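Local coordinates for branched-chain amino acid transport system substrate-binding protein (Rhodopseudomonas palustris, PDB 4JB2) that probably captures branched-chain amino acids in the periplasm and hands them to a membrane transport system, at residues 292-297 with 311-316; 213-218 with 237-242; 116-121 with 340-345; 316-321 with 332-337. All coordinates share one frame; numbering follows the deposited sequence.

In the fold
From the N terminus, the chain lays down the six-stranded sheet of the first lobe before contact 3 opens on helix 116-129. Contact 2 closes first, pairing neighbouring parallel strands of the seven-stranded sheet of the second lobe. The chain then returns to the first lobe, where contact 1 packs two helices together. Contact 4 follows in series, shares Ala316 with contact 1 and joins the end of helix 307-319 to the loop after strand 329-330. Only then does 340-345 close contact 3, so the other three nest inside its loop and none cross. Met119 of contact 3 touches 237-242, whereas the centres of contacts 1 and 2 lie about 39 Å apart.

Contact 1 of 4, residues 292-297 with 311-316; sequences ERVVPV and EAIRKA
Val294 meets Ala316 without any flat group between them. The guanidinium of Arg314, whose CB points away from helix 292-297, has Glu311 OE1 at its edge and in its plane, where NE makes a straight but weak bond (174°). Arg314 NH2 makes the stronger bond to Glu311 OE2, 2.8 Å long, on the syn side of the carboxylate; this salt bridge spans less than one turn on a side of its helix away from 292-297. The interface itself is aliphatic. Ala316 CB sits 3.6 Å from Val294 CB and 3.8 Å from Val297 CG1, so one methyl group packs against side chains from successive turns. With CG1 anti to its carbonyl carbon, Val294 sets CG1 beside Ala316 O and turns CG2 to Ile313 CG2, 4.2 Å away. Ile313 also reaches Val295, its CD1 lying 4.3 Å from Val295 CG2. The segment axes approach to 8.5 Å, with the small Ala316 at the nearest CA pair, Val294 to Ala316. Behind Val295 lies Ile35 of strand 34-35. Successive helices 279-299 and 307-319 thus form a helical hairpin, its segments at 129° to each other, short of antiparallel, in the first lobe of a periplasmic binding protein fold.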
loop_
_atom_site.group_PDB
_atom_site.type_symbol
_atom_site.label_atom_id
_atom_site.label_comp_id
_atom_site.label_asym_id
_atom_site.label_seq_id
_atom_site.Cartn_x
_atom_site.Cartn_y
_atom_site.Cartn_z
ATOM N N GLU A 292 -14.675 5.891 -10.636
ATOM C CA GLU A 292 -15.680 5.530 -11.622
ATOM C C GLU A 292 -17.039 5.302 -11.000
ATOM O O GLU A 292 -18.038 5.547 -11.652
ATOM C CB GLU A 292 -15.287 4.268 -12.360
ATOM C CG GLU A 292 -14.360 4.484 -13.499
ATOM C CD GLU A 292 -14.074 3.164 -14.252
ATOM O OE1 GLU A 292 -15.028 2.398 -14.539
ATOM O OE2 GLU A 292 -12.877 2.905 -14.531
ATOM N N ARG A 293 -17.077 4.835 -9.747
ATOM C CA ARG A 293 -18.353 4.716 -9.012
ATOM C C ARG A 293 -18.899 6.019 -8.365
ATOM O O ARG A 293 -20.101 6.254 -8.398
ATOM C CB ARG A 293 -18.290 3.615 -7.951
ATOM C CG ARG A 293 -18.312 2.228 -8.532
ATOM C CD ARG A 293 -19.760 1.658 -8.858
ATOM N NE ARG A 293 -20.590 1.648 -7.660
ATOM C CZ ARG A 293 -20.682 0.645 -6.758
ATOM N NH1 ARG A 293 -20.045 -0.517 -6.881
ATOM N NH2 ARG A 293 -21.424 0.816 -5.686
ATOM N N VAL A 294 -18.062 6.856 -7.762
ATOM C CA VAL A 294 -18.614 7.866 -6.864
ATOM C C VAL A 294 -18.765 9.164 -7.591
ATOM O O VAL A 294 -19.585 9.967 -7.239
ATOM C CB VAL A 294 -17.761 8.113 -5.579
ATOM C CG1 VAL A 294 -17.692 6.879 -4.732
ATOM C CG2 VAL A 294 -16.387 8.671 -5.932
ATOM N N VAL A 295 -17.929 9.375 -8.586
ATOM C CA VAL A 295 -17.997 10.570 -9.394
ATOM C C VAL A 295 -19.280 10.783 -10.187
ATOM O O VAL A 295 -19.826 11.900 -10.120
ATOM C CB VAL A 295 -16.742 10.735 -10.223
ATOM C CG1 VAL A 295 -16.885 11.859 -11.231
ATOM C CG2 VAL A 295 -15.618 11.005 -9.238
ATOM N N PRO A 296 -19.818 9.723 -10.857
ATOM C CA PRO A 296 -21.120 9.948 -11.500
ATOM C C PRO A 296 -22.226 10.159 -10.462
ATOM O O PRO A 296 -23.220 10.812 -10.760
ATOM C CB PRO A 296 -21.368 8.650 -12.286
ATOM C CG PRO A 296 -20.007 7.885 -12.280
ATOM C CD PRO A 296 -19.364 8.320 -11.010
ATOM N N VAL A 297 -22.048 9.644 -9.246
ATOM C CA VAL A 297 -23.023 9.923 -8.186
ATOM C C VAL A 297 -22.934 11.391 -7.782
ATOM O O VAL A 297 -23.940 12.080 -7.675
ATOM C CB VAL A 297 -22.832 9.058 -6.972
ATOM C CG1 VAL A 297 -23.696 9.579 -5.846
ATOM C CG2 VAL A 297 -23.221 7.627 -7.310
ATOM N N GLU A 311 -17.671 17.976 -1.616
ATOM C CA GLU A 311 -18.645 17.475 -0.654
ATOM C C GLU A 311 -19.483 16.333 -1.208
ATOM O O GLU A 311 -19.753 15.350 -0.512
ATOM C CB GLU A 311 -19.585 18.626 -0.231
ATOM C CG GLU A 311 -20.710 18.149 0.713
ATOM C CD GLU A 311 -20.129 17.715 2.067
ATOM O OE1 GLU A 311 -18.915 17.965 2.275
ATOM O OE2 GLU A 311 -20.863 17.141 2.923
ATOM N N ALA A 312 -19.940 16.450 -2.451
ATOM C CA ALA A 312 -20.769 15.348 -2.981
ATOM C C ALA A 312 -19.972 14.044 -3.156
ATOM O O ALA A 312 -20.464 12.960 -2.898
ATOM C CB ALA A 312 -21.489 15.760 -4.315
ATOM N N ILE A 313 -18.739 14.160 -3.622
ATOM C CA ILE A 313 -17.840 12.999 -3.673
ATOM C C ILE A 313 -17.642 12.410 -2.260
ATOM O O ILE A 313 -17.758 11.201 -2.056
ATOM C CB ILE A 313 -16.475 13.386 -4.331
ATOM C CG1 ILE A 313 -16.653 13.585 -5.837
ATOM C CG2 ILE A 313 -15.414 12.346 -4.062
ATOM C CD1 ILE A 313 -15.504 14.312 -6.511
ATOM N N ARG A 314 -17.400 13.275 -1.278
ATOM C CA ARG A 314 -17.249 12.791 0.117
ATOM C C ARG A 314 -18.396 11.908 0.540
ATOM O O ARG A 314 -18.203 10.821 1.075
ATOM C CB ARG A 314 -17.115 13.935 1.111
ATOM C CG ARG A 314 -16.600 13.454 2.492
ATOM C CD ARG A 314 -16.553 14.594 3.501
ATOM N NE ARG A 314 -17.881 15.113 3.800
ATOM C CZ ARG A 314 -18.800 14.542 4.578
ATOM N NH1 ARG A 314 -18.608 13.354 5.182
ATOM N NH2 ARG A 314 -19.955 15.183 4.739
ATOM N N LYS A 315 -19.600 12.383 0.276
ATOM C CA LYS A 315 -20.799 11.676 0.660
ATOM C C LYS A 315 -20.988 10.388 -0.165
ATOM O O LYS A 315 -21.447 9.359 0.370
ATOM C CB LYS A 315 -22.003 12.626 0.472
ATOM C CG LYS A 315 -22.082 13.727 1.537
ATOM C CD LYS A 315 -23.477 14.287 1.614
ATOM C CE LYS A 315 -23.649 15.338 2.692
ATOM N NZ LYS A 315 -24.402 16.490 2.072
ATOM N N ALA A 316 -20.662 10.452 -1.467
ATOM C CA ALA A 316 -20.732 9.259 -2.331
ATOM C C ALA A 316 -19.799 8.155 -1.870
ATOM O O ALA A 316 -20.150 6.979 -1.958
ATOM C CB ALA A 316 -20.447 9.609 -3.787
#

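Contact 2 of 4, residues 213-218 with 237-242; sequences KGLIYQ and GVLMAS
Tyr217 and Leu239 are bridge partners in a parallel pair of strands, and their side chains lie side by side, pointing the same way. Leu239 CB is 3.7 Å from Tyr217 CD2, while Leu239 CD1 follows the ring out to CZ, also at 3.7 Å. On the opposite face of the sheet Gln218 packs beside Met240, and its CG meets Val238 CG2 at 3.5 Å, the two side chains crossing at about a right angle. Val238 has CG2 anti to its backbone N, which brings this methyl against Ile216 O. Backbone bonds fix the register: Leu239 N to Ile216 O, 3.0 Å; Gln218 N to Leu239 O, 2.7 Å; Ala241 N to Gln218 O, 3.0 Å. Just before the first of these bonds along the strands, a water accepts a hydrogen bond from Ile216 N and donates one to Gly237 O. Further out, Tyr217 OH is hydrogen-bonded to His126 ND1, and Gln218 NE2 to Gln204 OE1 and Ala200 O. Replacing Tyr217 by an alanine would probably leave Leu239 without its flanking ring and His126 ND1 without the hydroxyl. The beta-alpha-beta unit runs through helix 225-231; helices 116-129 and 197-209 cover opposite faces, with strands 190-194 and 346-351 alongside.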
loop_
_atom_site.group_PDB
_atom_site.type_symbol
_atom_site.label_atom_id
_atom_site.label_comp_id
_atom_site.label_asym_id
_atom_site.label_seq_id
_atom_site.Cartn_x
_atom_site.Cartn_y
_atom_site.Cartn_z
ATOM N N LYS A 213 18.921 -18.226 10.761
ATOM C CA LYS A 213 18.456 -19.545 10.323
ATOM C C LYS A 213 16.924 -19.698 10.277
ATOM O O LYS A 213 16.396 -20.694 9.740
ATOM C CB LYS A 213 18.996 -20.614 11.297
ATOM C CG LYS A 213 20.479 -20.429 11.663
ATOM C CD LYS A 213 21.402 -20.885 10.516
ATOM C CE LYS A 213 22.876 -20.856 10.988
ATOM N NZ LYS A 213 23.666 -22.016 10.484
ATOM N N GLY A 214 16.226 -18.749 10.904
ATOM C CA GLY A 214 14.797 -18.842 11.010
ATOM C C GLY A 214 13.996 -18.378 9.807
ATOM O O GLY A 214 14.535 -18.063 8.739
ATOM N N LEU A 215 12.687 -18.331 10.001
ATOM C CA LEU A 215 11.800 -17.809 8.967
ATOM C C LEU A 215 11.886 -16.281 8.887
ATOM O O LEU A 215 12.004 -15.625 9.899
ATOM C CB LEU A 215 10.362 -18.253 9.255
ATOM C CG LEU A 215 10.099 -19.757 9.104
ATOM C CD1 LEU A 215 8.596 -19.973 9.229
ATOM C CD2 LEU A 215 10.642 -20.327 7.787
ATOM N N ILE A 216 11.810 -15.711 7.686
ATOM C CA ILE A 216 11.667 -14.260 7.587
ATOM C C ILE A 216 10.344 -13.895 6.879
ATOM O O ILE A 216 10.046 -14.396 5.795
ATOM C CB ILE A 216 12.883 -13.612 6.850
ATOM C CG1 ILE A 216 14.212 -14.039 7.488
ATOM C CG2 ILE A 216 12.743 -12.086 6.830
ATOM C CD1 ILE A 216 15.442 -13.601 6.702
ATOM N N TYR A 217 9.571 -13.019 7.516
ATOM C CA TYR A 217 8.299 -12.568 7.020
ATOM C C TYR A 217 8.440 -11.128 6.598
ATOM O O TYR A 217 9.105 -10.364 7.300
ATOM C CB TYR A 217 7.236 -12.641 8.119
ATOM C CG TYR A 217 6.839 -14.053 8.447
ATOM C CD1 TYR A 217 7.699 -14.899 9.163
ATOM C CD2 TYR A 217 5.621 -14.564 8.005
ATOM C CE1 TYR A 217 7.333 -16.227 9.427
ATOM C CE2 TYR A 217 5.244 -15.882 8.283
ATOM C CZ TYR A 217 6.089 -16.698 8.999
ATOM O OH TYR A 217 5.686 -18.010 9.273
ATOM N N GLN A 218 7.769 -10.764 5.494
ATOM C CA GLN A 218 7.748 -9.409 4.934
ATOM C C GLN A 218 6.317 -8.866 4.717
ATOM O O GLN A 218 5.325 -9.620 4.529
ATOM C CB GLN A 218 8.486 -9.366 3.586
ATOM C CG GLN A 218 9.995 -9.718 3.668
ATOM C CD GLN A 218 10.905 -8.493 3.834
ATOM O OE1 GLN A 218 10.442 -7.355 3.811
ATOM N NE2 GLN A 218 12.201 -8.730 4.050
ATOM N N GLY A 237 12.328 -18.624 0.127
ATOM C CA GLY A 237 11.554 -19.067 1.296
ATOM C C GLY A 237 10.971 -17.954 2.162
ATOM O O GLY A 237 10.348 -18.247 3.179
ATOM N N VAL A 238 11.177 -16.680 1.796
ATOM C CA VAL A 238 10.486 -15.572 2.481
ATOM C C VAL A 238 8.950 -15.779 2.458
ATOM O O VAL A 238 8.392 -16.387 1.535
ATOM C CB VAL A 238 10.856 -14.217 1.880
ATOM C CG1 VAL A 238 10.263 -14.052 0.462
ATOM C CG2 VAL A 238 10.397 -13.088 2.766
ATOM N N LEU A 239 8.265 -15.319 3.503
ATOM C CA LEU A 239 6.820 -15.262 3.487
ATOM C C LEU A 239 6.421 -13.793 3.484
ATOM O O LEU A 239 6.833 -13.010 4.338
ATOM C CB LEU A 239 6.233 -16.030 4.682
ATOM C CG LEU A 239 6.589 -17.502 4.432
ATOM C CD1 LEU A 239 6.883 -18.233 5.698
ATOM C CD2 LEU A 239 5.585 -18.227 3.508
ATOM N N MET A 240 5.599 -13.442 2.501
ATOM C CA MET A 240 5.220 -12.073 2.274
ATOM C C MET A 240 3.713 -11.889 2.112
ATOM O O MET A 240 3.095 -12.545 1.242
ATOM C CB MET A 240 5.864 -11.600 0.976
ATOM C CG MET A 240 5.897 -10.094 0.932
ATOM S SD MET A 240 6.517 -9.628 -0.674
ATOM C CE MET A 240 8.275 -9.849 -0.385
ATOM N N ALA A 241 3.165 -10.942 2.892
ATOM C CA ALA A 241 1.770 -10.545 2.776
ATOM C C ALA A 241 1.613 -9.777 1.465
ATOM O O ALA A 241 2.504 -8.987 1.081
ATOM C CB ALA A 241 1.363 -9.658 3.952
ATOM N N SER A 242 0.500 -10.013 0.772
ATOM C CA SER A 242 0.254 -9.357 -0.496
ATOM C C SER A 242 -1.235 -9.123 -0.775
ATOM O O SER A 242 -2.090 -9.849 -0.271
ATOM C CB SER A 242 0.829 -10.251 -1.592
ATOM O OG SER A 242 0.505 -9.772 -2.888
HETATM O O HOH W 1 11.672 -17.341 5.668
#

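Contact 3 of 4, residues 116-121 with 340-345; sequences IPIMGK and LDDRSR
Arg345 reaches toward helix 116-129 and is met differently by three of its side chains: Ile118 stands about perpendicular to it, Met119 slides past in the opposite direction, and the extended Lys121 crosses it obliquely. Arg345 CG lies between the backbone N and the carbonyl carbon (chi1 47°), and a bend at chi2 carries the guanidinium to the helix. There NH1 donates to Ile118 O at 2.7 Å; the oxygen lies at the guanidinium edge, near its plane, but the bond is bent, 130° at the hydrogen. Ile118 CG2 flanks the same nitrogen at 3.5 Å, and its CD1 reaches on to Leu340 O, 3.3 Å away. Met119 SD packs on Arg345 CB at 3.7 Å. One guanidinium face carries the Asp342 carboxylate, with OD1 2.9 Å from Arg345 NH2 but well out of plane, a pairing of charges alone. This anion probably eases the nearness of Lys121 NZ, 4.5 Å from Arg345 NH2. A leucine in place of Arg345 would probably leave the Asp342 carboxylate without its mate and remove the tie to Ile118 O. The loop is folded by an Asx turn at Asp341 and by Ser344 OG bonded to Asp341 O. Both segments flank passages between the lobes, consistent with the hinge region of a type I periplasmic binding protein.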
loop_
_atom_site.group_PDB
_atom_site.type_symbol
_atom_site.label_atom_id
_atom_site.label_comp_id
_atom_site.label_asym_id
_atom_site.label_seq_id
_atom_site.Cartn_x
_atom_site.Cartn_y
_atom_site.Cartn_z
ATOM N N ILE A 116 -2.863 -2.676 7.893
ATOM C CA ILE A 116 -1.837 -3.550 8.513
ATOM C C ILE A 116 -2.352 -4.800 9.269
ATOM O O ILE A 116 -1.830 -5.890 9.062
ATOM C CB ILE A 116 -0.848 -2.786 9.352
ATOM C CG1 ILE A 116 0.254 -2.283 8.462
ATOM C CG2 ILE A 116 -0.191 -3.708 10.373
ATOM C CD1 ILE A 116 0.130 -0.883 7.940
ATOM N N PRO A 117 -3.381 -4.658 10.128
ATOM C CA PRO A 117 -3.840 -5.859 10.835
ATOM C C PRO A 117 -4.448 -6.972 9.969
ATOM O O PRO A 117 -4.448 -8.124 10.375
ATOM C CB PRO A 117 -4.875 -5.320 11.838
ATOM C CG PRO A 117 -5.214 -3.976 11.350
ATOM C CD PRO A 117 -3.944 -3.448 10.733
ATOM N N ILE A 118 -5.017 -6.623 8.816
ATOM C CA ILE A 118 -5.509 -7.649 7.923
ATOM C C ILE A 118 -4.328 -8.391 7.332
ATOM O O ILE A 118 -4.364 -9.607 7.204
ATOM C CB ILE A 118 -6.423 -7.052 6.820
ATOM C CG1 ILE A 118 -7.789 -6.704 7.449
ATOM C CG2 ILE A 118 -6.626 -8.053 5.725
ATOM C CD1 ILE A 118 -8.841 -6.450 6.481
ATOM N N MET A 119 -3.267 -7.678 7.009
ATOM C CA MET A 119 -2.065 -8.313 6.444
ATOM C C MET A 119 -1.298 -9.103 7.493
ATOM O O MET A 119 -0.767 -10.151 7.210
ATOM C CB MET A 119 -1.149 -7.278 5.791
ATOM C CG MET A 119 -1.847 -6.531 4.686
ATOM S SD MET A 119 -2.726 -7.685 3.578
ATOM C CE MET A 119 -1.685 -7.661 2.166
ATOM N N GLY A 120 -1.248 -8.584 8.706
ATOM C CA GLY A 120 -0.578 -9.264 9.789
ATOM C C GLY A 120 -1.248 -10.577 10.092
ATOM O O GLY A 120 -0.562 -11.547 10.340
ATOM N N LYS A 121 -2.586 -10.619 10.060
ATOM C CA LYS A 121 -3.321 -11.857 10.399
ATOM C C LYS A 121 -2.844 -13.065 9.550
ATOM O O LYS A 121 -2.594 -14.180 10.068
ATOM C CB LYS A 121 -4.818 -11.637 10.257
ATOM C CG LYS A 121 -5.669 -12.821 10.739
ATOM C CD LYS A 121 -7.176 -12.494 10.726
ATOM C CE LYS A 121 -7.975 -13.692 11.217
ATOM N NZ LYS A 121 -9.415 -13.364 11.369
ATOM N N LEU A 340 -12.004 -2.637 3.800
ATOM C CA LEU A 340 -11.653 -3.961 3.193
ATOM C C LEU A 340 -11.822 -5.124 4.167
ATOM O O LEU A 340 -11.612 -4.953 5.362
ATOM C CB LEU A 340 -10.240 -3.975 2.556
ATOM C CG LEU A 340 -10.000 -3.152 1.268
ATOM C CD1 LEU A 340 -8.506 -2.912 0.976
ATOM C CD2 LEU A 340 -10.705 -3.684 0.034
ATOM N N ASP A 341 -12.205 -6.297 3.657
ATOM C CA ASP A 341 -12.180 -7.522 4.459
ATOM C C ASP A 341 -11.136 -8.530 3.875
ATOM O O ASP A 341 -10.175 -8.101 3.200
ATOM C CB ASP A 341 -13.599 -8.103 4.566
ATOM C CG ASP A 341 -14.168 -8.537 3.198
ATOM O OD1 ASP A 341 -13.401 -8.706 2.198
ATOM O OD2 ASP A 341 -15.399 -8.727 3.131
ATOM N N ASP A 342 -11.338 -9.836 4.069
ATOM C CA ASP A 342 -10.308 -10.846 3.735
ATOM C C ASP A 342 -10.171 -11.276 2.294
ATOM O O ASP A 342 -9.225 -11.946 1.924
ATOM C CB ASP A 342 -10.456 -12.029 4.657
ATOM C CG ASP A 342 -10.426 -11.583 6.091
ATOM O OD1 ASP A 342 -9.471 -10.823 6.424
ATOM O OD2 ASP A 342 -11.372 -11.901 6.862
ATOM N N ARG A 343 -11.107 -10.846 1.470
ATOM C CA ARG A 343 -11.001 -11.041 0.026
ATOM C C ARG A 343 -9.862 -10.149 -0.500
ATOM O O ARG A 343 -9.670 -9.979 -1.714
ATOM C CB ARG A 343 -12.326 -10.660 -0.673
ATOM C CG ARG A 343 -13.588 -11.413 -0.155
ATOM C CD ARG A 343 -14.908 -10.842 -0.743
ATOM N NE ARG A 343 -15.345 -9.591 -0.087
ATOM C CZ ARG A 343 -16.537 -9.007 -0.274
ATOM N NH1 ARG A 343 -17.437 -9.569 -1.079
ATOM N NH2 ARG A 343 -16.852 -7.874 0.356
ATOM N N SER A 344 -9.122 -9.564 0.424
ATOM C CA SER A 344 -8.166 -8.579 0.028
ATOM C C SER A 344 -6.732 -8.951 0.413
ATOM O O SER A 344 -5.885 -8.060 0.478
ATOM C CB SER A 344 -8.559 -7.202 0.582
ATOM O OG SER A 344 -8.154 -7.063 1.929
ATOM N N ARG A 345 -6.451 -10.248 0.622
ATOM C CA ARG A 345 -5.085 -10.671 1.018
ATOM C C ARG A 345 -4.758 -12.108 0.625
ATOM O O ARG A 345 -5.608 -12.965 0.682
ATOM C CB ARG A 345 -4.893 -10.545 2.538
ATOM C CG ARG A 345 -6.115 -11.175 3.364
ATOM C CD ARG A 345 -5.587 -12.088 4.409
ATOM N NE ARG A 345 -6.596 -12.775 5.222
ATOM C CZ ARG A 345 -6.949 -12.401 6.467
ATOM N NH1 ARG A 345 -6.428 -11.326 7.037
ATOM N NH2 ARG A 345 -7.848 -13.100 7.157
#

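Contact 4 of 4, residues 316-321 with 332-337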
loop_
_atom_site.group_PDB
_atom_site.type_symbol
_atom_site.label_atom_id
_atom_site.label_comp_id
_atom_site.label_asym_id
_atom_site.label_seq_id
_atom_site.Cartn_x
_atom_site.Cartn_y
_atom_site.Cartn_z
ATOM N N ALA A 316 -20.662 10.452 -1.467
ATOM C CA ALA A 316 -20.732 9.259 -2.331
ATOM C C ALA A 316 -19.799 8.155 -1.870
ATOM O O ALA A 316 -20.150 6.979 -1.958
ATOM C CB ALA A 316 -20.447 9.609 -3.787
ATOM N N LEU A 317 -18.613 8.531 -1.382
ATOM C CA LEU A 317 -17.637 7.537 -0.913
ATOM C C LEU A 317 -18.164 6.668 0.177
ATOM O O LEU A 317 -17.731 5.532 0.345
ATOM C CB LEU A 317 -16.353 8.195 -0.399
ATOM C CG LEU A 317 -15.372 8.697 -1.436
ATOM C CD1 LEU A 317 -14.448 9.641 -0.699
ATOM C CD2 LEU A 317 -14.562 7.561 -2.072
ATOM N N VAL A 318 -19.078 7.228 0.953
ATOM C CA VAL A 318 -19.614 6.533 2.092
ATOM C C VAL A 318 -20.955 5.898 1.748
ATOM O O VAL A 318 -21.435 5.037 2.480
ATOM C CB VAL A 318 -19.732 7.515 3.267
ATOM C CG1 VAL A 318 -20.940 7.225 4.110
ATOM C CG2 VAL A 318 -18.420 7.508 4.109
ATOM N N SER A 319 -21.574 6.307 0.648
ATOM C CA SER A 319 -22.887 5.737 0.292
ATOM C C SER A 319 -22.819 4.548 -0.714
ATOM O O SER A 319 -23.715 3.686 -0.740
ATOM C CB SER A 319 -23.824 6.830 -0.224
ATOM O OG SER A 319 -23.389 7.329 -1.492
ATOM N N GLU A 320 -21.755 4.479 -1.507
ATOM C CA GLU A 320 -21.602 3.410 -2.530
ATOM C C GLU A 320 -20.853 2.184 -1.999
ATOM O O GLU A 320 -19.662 2.234 -1.725
ATOM C CB GLU A 320 -20.870 3.934 -3.753
ATOM C CG GLU A 320 -21.499 5.121 -4.343
ATOM C CD GLU A 320 -22.776 4.770 -5.058
ATOM O OE1 GLU A 320 -22.851 3.659 -5.627
ATOM O OE2 GLU A 320 -23.697 5.608 -5.061
ATOM N N LYS A 321 -21.556 1.076 -1.888
ATOM C CA LYS A 321 -20.990 -0.118 -1.289
ATOM C C LYS A 321 -20.394 -1.049 -2.357
ATOM O O LYS A 321 -20.797 -1.011 -3.526
ATOM C CB LYS A 321 -22.091 -0.848 -0.495
ATOM C CG LYS A 321 -22.721 -0.002 0.639
ATOM C CD LYS A 321 -21.608 0.422 1.639
ATOM C CE LYS A 321 -22.172 1.002 2.917
ATOM N NZ LYS A 321 -21.125 1.899 3.470
ATOM N N PHE A 332 -16.345 1.798 1.998
ATOM C CA PHE A 332 -15.998 2.809 2.995
ATOM C C PHE A 332 -17.155 3.298 3.895
ATOM O O PHE A 332 -18.336 3.334 3.500
ATOM C CB PHE A 332 -15.375 3.999 2.287
ATOM C CG PHE A 332 -14.177 3.647 1.421
ATOM C CD1 PHE A 332 -12.996 3.203 1.992
ATOM C CD2 PHE A 332 -14.202 3.849 0.070
ATOM C CE1 PHE A 332 -11.884 2.963 1.249
ATOM C CE2 PHE A 332 -13.060 3.604 -0.712
ATOM C CZ PHE A 332 -11.912 3.138 -0.115
ATOM N N THR A 333 -16.835 3.671 5.131
ATOM C CA THR A 333 -17.850 4.317 5.945
ATOM C C THR A 333 -17.275 5.558 6.617
ATOM O O THR A 333 -16.128 5.948 6.369
ATOM C CB THR A 333 -18.513 3.329 6.935
ATOM O OG1 THR A 333 -17.723 3.193 8.133
ATOM C CG2 THR A 333 -18.720 1.913 6.258
ATOM N N GLU A 334 -18.073 6.221 7.429
ATOM C CA GLU A 334 -17.567 7.430 8.091
ATOM C C GLU A 334 -16.460 7.151 9.081
ATOM O O GLU A 334 -15.626 8.026 9.309
ATOM C CB GLU A 334 -18.686 8.274 8.719
ATOM C CG GLU A 334 -19.434 9.003 7.649
ATOM C CD GLU A 334 -20.549 9.883 8.161
ATOM O OE1 GLU A 334 -20.805 9.879 9.403
ATOM O OE2 GLU A 334 -21.156 10.595 7.314
ATOM N N THR A 335 -16.436 5.931 9.634
ATOM C CA THR A 335 -15.397 5.555 10.558
ATOM C C THR A 335 -14.425 4.536 10.002
ATOM O O THR A 335 -13.389 4.309 10.591
ATOM C CB THR A 335 -15.972 5.121 11.936
ATOM O OG1 THR A 335 -16.866 4.010 11.778
ATOM C CG2 THR A 335 -16.744 6.278 12.541
ATOM N N ASP A 336 -14.760 3.895 8.885
ATOM C CA ASP A 336 -13.826 2.918 8.283
ATOM C C ASP A 336 -13.350 3.400 6.967
ATOM O O ASP A 336 -14.107 3.434 6.004
ATOM C CB ASP A 336 -14.481 1.575 8.101
ATOM C CG ASP A 336 -14.700 0.888 9.408
ATOM O OD1 ASP A 336 -14.477 1.493 10.505
ATOM O OD2 ASP A 336 -15.122 -0.286 9.337
ATOM N N ARG A 337 -12.098 3.793 6.951
ATOM C CA ARG A 337 -11.596 4.613 5.866
ATOM C C ARG A 337 -10.729 3.721 5.014
ATOM O O ARG A 337 -10.183 4.159 3.997
ATOM C CB ARG A 337 -10.823 5.813 6.410
ATOM C CG ARG A 337 -11.661 6.680 7.345
ATOM C CD ARG A 337 -13.016 6.927 6.719
ATOM N NE ARG A 337 -12.865 7.923 5.673
ATOM C CZ ARG A 337 -13.819 8.371 4.881
ATOM N NH1 ARG A 337 -15.053 7.858 4.913
ATOM N NH2 ARG A 337 -13.507 9.334 4.016
#
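Val318 and Thr333 mark the closest backbone approach, CA to CA 4.8 Å, where the end of a helix meets a tight turn. Helix 307-319 stops at Ser319, and Glu320 is the first residue to leave helical geometry, though its N still bonds to Ala316 O. Opposite, 332-337 curls back on itself: Thr333 N bonds to Asp336 O at 2.9 Å, and Asp336 N returns a bond to Thr333 OG1 at 3.1 Å, an ST motif. Val318 CG2 presses into this turn, 3.4 Å from Thr333 C and 3.5 Å from Arg337 NH1, and lies at the edge of the guanidinium, near its plane. The Arg337 side chain bends at chi2 and chi3 (-46° and -76°), which curls NH1 back to donate to Thr333 O at 2.6 Å; the acceptor is in the guanidinium plane, whereas the donor stands above the carbonyl plane. One nitrogen therefore both braces the turn and touches Val318. At the other flank Leu317 O is at the edge of the Phe332 ring, in its plane, and 3.4 Å from Phe332 CB, with Leu317 CD2 beside the ring atom CD2. Lys321 folds back at chi2, so that NZ makes a weak bond to Val318 O and rests near Thr333 CG2. Beyond, Leu317 and Ala316 pack on helix 279-299, Phe332 touches Val110, and Arg337 NE bonds to Ser109 O, which sets the turn against edge strand 109-111 of the six-stranded sheet.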